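Local coordinates for protein Sex comb on midleg CG9495-PA (Drosophila melanogaster, PDB 1PK3) that probably acts in Polycomb-type transcriptional repression, using its SAM domain to form polymers with itself and copolymers with the SAM domain of polyhomeotic, at residues A[24-29]-A[73-78]. The protein carries 1 engineered substitution. Residues are numbered along the deposited sequence; the frame is centred on the assembly and turned at random.
Sequences QYIESN and CNLVNK. With BME (beta-mercaptoethanol), chain D.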
loop_
_atom_site.group_PDB
_atom_site.type_symbol
_atom_site.label_atom_id
_atom_site.label_comp_id
_atom_site.label_asym_id
_atom_site.label_seq_id
_atom_site.Cartn_x
_atom_site.Cartn_y
_atom_site.Cartn_z
ATOM N N GLN A 24 6.621 2.075 2.491
ATOM C CA GLN A 24 7.025 2.751 3.722
ATOM C C GLN A 24 5.792 3.036 4.571
ATOM O O GLN A 24 5.775 2.772 5.774
ATOM C CB GLN A 24 7.716 4.078 3.402
ATOM C CG GLN A 24 9.211 3.985 3.195
ATOM C CD GLN A 24 9.814 5.311 2.769
ATOM O OE1 GLN A 24 9.417 6.373 3.255
ATOM N NE2 GLN A 24 10.786 5.256 1.866
ATOM N N TYR A 25 4.766 3.585 3.931
ATOM C CA TYR A 25 3.522 3.920 4.614
ATOM C C TYR A 25 2.888 2.685 5.248
ATOM O O TYR A 25 2.511 2.701 6.420
ATOM C CB TYR A 25 2.535 4.556 3.629
ATOM C CG TYR A 25 1.174 4.830 4.224
ATOM C CD1 TYR A 25 1.026 5.687 5.313
ATOM C CD2 TYR A 25 0.033 4.213 3.714
ATOM C CE1 TYR A 25 -0.224 5.922 5.881
ATOM C CE2 TYR A 25 -1.223 4.441 4.276
ATOM C CZ TYR A 25 -1.343 5.296 5.360
ATOM O OH TYR A 25 -2.578 5.518 5.928
ATOM N N ILE A 26 2.776 1.618 4.465
ATOM C CA ILE A 26 2.184 0.376 4.943
ATOM C C ILE A 26 2.977 -0.223 6.104
ATOM O O ILE A 26 2.406 -0.531 7.151
ATOM C CB ILE A 26 2.087 -0.654 3.802
ATOM C CG1 ILE A 26 1.190 -0.101 2.694
ATOM C CG2 ILE A 26 1.527 -1.973 4.324
ATOM C CD1 ILE A 26 1.208 -0.923 1.427
ATOM N N GLU A 27 4.285 -0.380 5.918
ATOM C CA GLU A 27 5.156 -0.946 6.950
ATOM C C GLU A 27 5.056 -0.207 8.281
ATOM O O GLU A 27 4.842 -0.815 9.331
ATOM C CB GLU A 27 6.623 -0.904 6.509
ATOM C CG GLU A 27 6.952 -1.670 5.251
ATOM C CD GLU A 27 8.426 -1.583 4.902
ATOM O OE1 GLU A 27 8.972 -0.457 4.865
ATOM O OE2 GLU A 27 9.040 -2.640 4.657
ATOM N N SER A 28 5.225 1.108 8.230
ATOM C CA SER A 28 5.190 1.933 9.430
ATOM C C SER A 28 3.852 1.974 10.160
ATOM O O SER A 28 3.812 2.252 11.356
ATOM C CB SER A 28 5.629 3.359 9.093
ATOM O OG SER A 28 4.751 3.957 8.157
ATOM N N ASN A 29 2.760 1.697 9.455
ATOM C CA ASN A 29 1.442 1.738 10.082
ATOM C C ASN A 29 0.854 0.386 10.472
ATOM O O ASN A 29 -0.150 0.328 11.179
ATOM C CB ASN A 29 0.462 2.489 9.182
ATOM C CG ASN A 29 0.723 3.980 9.162
ATOM O OD1 ASN A 29 0.506 4.671 10.156
ATOM N ND2 ASN A 29 1.203 4.482 8.034
ATOM N N CYS A 73 -6.813 -1.792 2.769
ATOM C CA CYS A 73 -7.891 -0.895 2.365
ATOM C C CYS A 73 -8.129 0.149 3.453
ATOM O O CYS A 73 -8.350 1.330 3.166
ATOM C CB CYS A 73 -9.171 -1.703 2.113
ATOM S SG CYS A 73 -10.631 -0.731 1.665
ATOM N N ASN A 74 -8.069 -0.287 4.706
ATOM C CA ASN A 74 -8.275 0.622 5.827
ATOM C C ASN A 74 -7.180 1.686 5.876
ATOM O O ASN A 74 -7.452 2.850 6.163
ATOM C CB ASN A 74 -8.307 -0.157 7.144
ATOM C CG ASN A 74 -8.733 0.706 8.318
ATOM O OD1 ASN A 74 -9.783 1.349 8.280
ATOM N ND2 ASN A 74 -7.920 0.717 9.371
ATOM N N LEU A 75 -5.943 1.289 5.594
ATOM C CA LEU A 75 -4.833 2.237 5.602
ATOM C C LEU A 75 -4.980 3.244 4.467
ATOM O O LEU A 75 -4.624 4.416 4.614
ATOM C CB LEU A 75 -3.493 1.502 5.479
ATOM C CG LEU A 75 -3.069 0.687 6.703
ATOM C CD1 LEU A 75 -1.736 0.012 6.439
ATOM C CD2 LEU A 75 -2.968 1.606 7.916
ATOM N N VAL A 76 -5.508 2.790 3.335
ATOM C CA VAL A 76 -5.707 3.672 2.192
ATOM C C VAL A 76 -6.806 4.690 2.497
ATOM O O VAL A 76 -6.734 5.844 2.059
ATOM C CB VAL A 76 -6.089 2.874 0.927
ATOM C CG1 VAL A 76 -6.418 3.826 -0.213
ATOM C CG2 VAL A 76 -4.934 1.960 0.525
ATOM N N ASN A 77 -7.814 4.264 3.252
ATOM C CA ASN A 77 -8.917 5.151 3.619
ATOM C C ASN A 77 -8.434 6.330 4.459
ATOM O O ASN A 77 -8.990 7.425 4.380
ATOM C CB ASN A 77 -9.992 4.394 4.407
ATOM C CG ASN A 77 -10.767 3.412 3.552
ATOM O OD1 ASN A 77 -11.151 3.722 2.426
ATOM N ND2 ASN A 77 -11.018 2.226 4.094
ATOM N N LYS A 78 -7.407 6.100 5.271
ATOM C CA LYS A 78 -6.867 7.154 6.122
ATOM C C LYS A 78 -6.221 8.269 5.305
ATOM O O LYS A 78 -6.186 9.423 5.735
ATOM C CB LYS A 78 -5.857 6.565 7.110
ATOM C CG LYS A 78 -6.478 5.567 8.074
ATOM C CD LYS A 78 -5.469 5.053 9.087
ATOM C CE LYS A 78 -6.112 4.058 10.043
ATOM N NZ LYS A 78 -7.268 4.651 10.775
HETATM C C1 BME D . -10.525 2.482 -0.662
HETATM C C2 BME D . -10.584 1.184 -1.445
HETATM O O1 BME D . -11.682 2.750 0.109
HETATM S S2 BME D . -9.502 -0.135 -0.804
#
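Tyr25 reaches from helix 19-29 to the backbone of helix 66-78 and makes the one hydrogen bond between 24-29 and 73-78. Tyr25 OH donates to Leu75 O at 2.7 Å. The hydroxyl comes in on a bent path, 132° at Leu75 O, and somewhat off the carbonyl plane. CG of Tyr25 stands anti to the backbone N (chi1 175°), which carries the ring across the gap between the helices. The carbonyl of Leu75 meets the ring at its edge, close to the ring plane. Tyr25 CE2 packs on Leu75 CB at 3.9 Å. Lys78 CB lies beside Tyr25 OH. The Trp17 ring meets the Tyr25 ring at an inclined angle, and Val79 touches Tyr25 as well. The hydroxyl thus has a polar partner within a buried setting. Ile26 comes next and packs more loosely, with Ile26 CG2 4.4 Å from Leu75 CD1. Leu33 touches both Ile26 and Leu75, so the loop after helix 19-29 adds to this apolar cluster. At the end of that helix, Asn29 CB rests on the other leucine methyl, Leu75 CD2, at 3.8 Å. The two branches of Leu75 therefore divide between Ile26 and Asn29. The Asn29 amide turns back on its own helix, where Asn29 ND2 donates to Tyr25 O at 2.7 Å. The axes of 24-29 and 73-78 approach to 10.8 Å at an angle of 108°, a steep crossing bridged by side chains. It packs the end of the first SAM helix against the C-terminal part of the long last helix, as in the five-helix bundle of SAM domains.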